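Local coordinates for protein CRISPR-associated endoribonuclease Cas6 1 (Methanocaldococcus jannaschii DSM 2661, PDB 5YI6) that probably cleaves precursor CRISPR transcripts as an RNA-binding endoribonuclease, releasing the CRISPR RNAs used in archaeal antiviral defence, at residues F54-L59 against Y82-N87. Sequence-based numbering, arbitrary orientation.
Sequences FFTFSL and YISSPN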
loop_
_atom_site.group_PDB
_atom_site.type_symbol
_atom_site.label_atom_id
_atom_site.label_comp_id
_atom_site.label_asym_id
_atom_site.label_seq_id
_atom_site.Cartn_x
_atom_site.Cartn_y
_atom_site.Cartn_z
ATOM N N PHE A 54 8.971 -3.461 4.994
ATOM C CA PHE A 54 8.238 -2.489 5.816
ATOM C C PHE A 54 7.960 -1.215 5.031
ATOM O O PHE A 54 8.462 -0.146 5.352
ATOM C CB PHE A 54 9.016 -2.197 7.098
ATOM C CG PHE A 54 9.171 -3.428 7.947
ATOM C CD1 PHE A 54 8.082 -3.932 8.651
ATOM C CD2 PHE A 54 10.403 -4.094 8.009
ATOM C CE1 PHE A 54 8.205 -5.112 9.426
ATOM C CE2 PHE A 54 10.534 -5.252 8.799
ATOM C CZ PHE A 54 9.448 -5.754 9.503
ATOM N N PHE A 55 7.161 -1.369 3.970
ATOM C CA PHE A 55 6.694 -0.226 3.189
ATOM C C PHE A 55 5.387 -0.638 2.537
ATOM O O PHE A 55 5.039 -1.826 2.499
ATOM C CB PHE A 55 7.710 0.242 2.134
ATOM C CG PHE A 55 7.898 -0.695 0.955
ATOM C CD1 PHE A 55 7.217 -0.471 -0.263
ATOM C CD2 PHE A 55 8.730 -1.798 1.055
ATOM C CE1 PHE A 55 7.383 -1.350 -1.358
ATOM C CE2 PHE A 55 8.916 -2.681 -0.029
ATOM C CZ PHE A 55 8.234 -2.453 -1.247
ATOM N N THR A 56 4.652 0.349 2.034
ATOM C CA THR A 56 3.407 0.044 1.327
ATOM C C THR A 56 3.236 1.017 0.162
ATOM O O THR A 56 3.978 1.983 0.031
ATOM C CB THR A 56 2.178 0.095 2.265
ATOM O OG1 THR A 56 1.006 -0.344 1.543
ATOM C CG2 THR A 56 1.952 1.551 2.853
ATOM N N PHE A 57 2.259 0.734 -0.719
ATOM C CA PHE A 57 1.922 1.695 -1.736
ATOM C C PHE A 57 0.448 1.522 -2.083
ATOM O O PHE A 57 -0.185 0.499 -1.761
ATOM C CB PHE A 57 2.837 1.595 -2.980
ATOM C CG PHE A 57 2.983 0.193 -3.550
ATOM C CD1 PHE A 57 2.159 -0.240 -4.605
ATOM C CD2 PHE A 57 3.999 -0.661 -3.078
ATOM C CE1 PHE A 57 2.320 -1.532 -5.150
ATOM C CE2 PHE A 57 4.154 -1.959 -3.596
ATOM C CZ PHE A 57 3.325 -2.387 -4.651
ATOM N N SER A 58 -0.088 2.545 -2.725
ATOM C CA SER A 58 -1.520 2.618 -3.001
ATOM C C SER A 58 -1.827 1.975 -4.359
ATOM O O SER A 58 -0.937 1.579 -5.108
ATOM C CB SER A 58 -1.966 4.096 -3.010
ATOM O OG SER A 58 -1.455 4.751 -4.170
ATOM N N LEU A 59 -3.129 1.880 -4.673
ATOM C CA LEU A 59 -3.545 1.733 -6.056
ATOM C C LEU A 59 -3.206 3.019 -6.815
ATOM O O LEU A 59 -3.022 4.080 -6.211
ATOM C CB LEU A 59 -5.046 1.495 -6.143
ATOM C CG LEU A 59 -5.643 0.410 -5.243
ATOM C CD1 LEU A 59 -7.176 0.393 -5.384
ATOM C CD2 LEU A 59 -5.056 -0.863 -5.646
ATOM N N TYR A 82 0.956 6.622 -4.369
ATOM C CA TYR A 82 1.471 6.974 -3.042
ATOM C C TYR A 82 2.320 5.813 -2.545
ATOM O O TYR A 82 1.915 4.658 -2.685
ATOM C CB TYR A 82 0.329 7.230 -2.049
ATOM C CG TYR A 82 -0.499 8.384 -2.534
ATOM C CD1 TYR A 82 -0.203 9.674 -2.131
ATOM C CD2 TYR A 82 -1.486 8.198 -3.520
ATOM C CE1 TYR A 82 -0.921 10.777 -2.639
ATOM C CE2 TYR A 82 -2.206 9.291 -4.033
ATOM C CZ TYR A 82 -1.907 10.578 -3.586
ATOM O OH TYR A 82 -2.600 11.672 -4.098
ATOM N N ILE A 83 3.495 6.129 -1.959
ATOM C CA ILE A 83 4.423 5.119 -1.454
ATOM C C ILE A 83 4.928 5.621 -0.111
ATOM O O ILE A 83 5.231 6.809 0.030
ATOM C CB ILE A 83 5.640 4.890 -2.382
ATOM C CG1 ILE A 83 5.222 4.764 -3.858
ATOM C CG2 ILE A 83 6.429 3.645 -1.909
ATOM C CD1 ILE A 83 6.419 4.555 -4.885
ATOM N N SER A 84 5.001 4.734 0.876
ATOM C CA SER A 84 5.422 5.210 2.198
ATOM C C SER A 84 6.156 4.109 2.952
ATOM O O SER A 84 5.943 2.912 2.722
ATOM C CB SER A 84 4.246 5.698 3.048
ATOM O OG SER A 84 3.337 4.630 3.315
ATOM N N SER A 85 6.978 4.542 3.912
ATOM C CA SER A 85 7.681 3.584 4.759
ATOM C C SER A 85 8.043 4.266 6.074
ATOM O O SER A 85 8.333 5.473 6.083
ATOM C CB SER A 85 8.957 3.073 4.070
ATOM O OG SER A 85 9.679 2.185 4.931
ATOM N N PRO A 86 8.098 3.520 7.190
ATOM C CA PRO A 86 8.739 4.090 8.386
ATOM C C PRO A 86 10.242 4.262 8.197
ATOM O O PRO A 86 10.884 4.883 9.044
ATOM C CB PRO A 86 8.395 3.076 9.502
ATOM C CG PRO A 86 8.160 1.739 8.764
ATOM C CD PRO A 86 7.509 2.181 7.441
ATOM N N ASN A 87 10.820 3.751 7.097
ATOM C CA ASN A 87 12.246 3.901 6.791
ATOM C C ASN A 87 12.422 4.970 5.713
ATOM O O ASN A 87 12.191 4.714 4.521
ATOM C CB ASN A 87 12.840 2.569 6.325
ATOM C CG ASN A 87 14.353 2.649 6.155
ATOM O OD1 ASN A 87 14.878 3.648 5.661
ATOM N ND2 ASN A 87 15.051 1.615 6.585
#
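The Tyr82 ring takes the hydroxyl of Ser58 at its edge, near the ring plane, with OG of Ser58 3.5 Å from CD2 of Tyr82. On the face of the sheet carrying Phe57 and Ile83, the Phe55 and Phe57 rings lead away from residues 82-87 and leave the crossing to their CB atoms: Phe55 CB lies 3.6 Å from Ser85 CB, and Phe57 CB 4.1 Å from Ile83 CG1. Phe57 reaches Ile31 of helix 23-35, whereas the Phe55 ring meets that of Phe90. The opposite face carries Thr56 and Ser84, whose CG2 and OG touch; OG1 of Thr56 binds Phe234 O and OG of Ser84 binds Glu223 O.

Between the strands, Thr56 and Ser84 form an antiparallel hydrogen-bonded pair, Thr56 N to Ser84 O at 3.0 Å and Ser84 N to Thr56 O at 3.1 Å. Ser58 N still bonds Tyr82 O (2.9 Å), but Ser58 OG replaces the carbonyl as acceptor for Tyr82 N, with a nearly straight N-H...O angle of 167°, and donates to Leu59 O. At the other end Ser85 OG, anti to its backbone N (chi1 177°), donates to Phe54 O over 2.7 Å while accepting from Asn87 N in an ST turn leading into helix 88-101. The hydroxyls of Ser58 and Ser85 thus each give and receive a bond, fastening strand 56-57, outermost in the N-terminal five-stranded antiparallel sheet and following the putative transition-state stabiliser Lys53, to its neighbour 78-85.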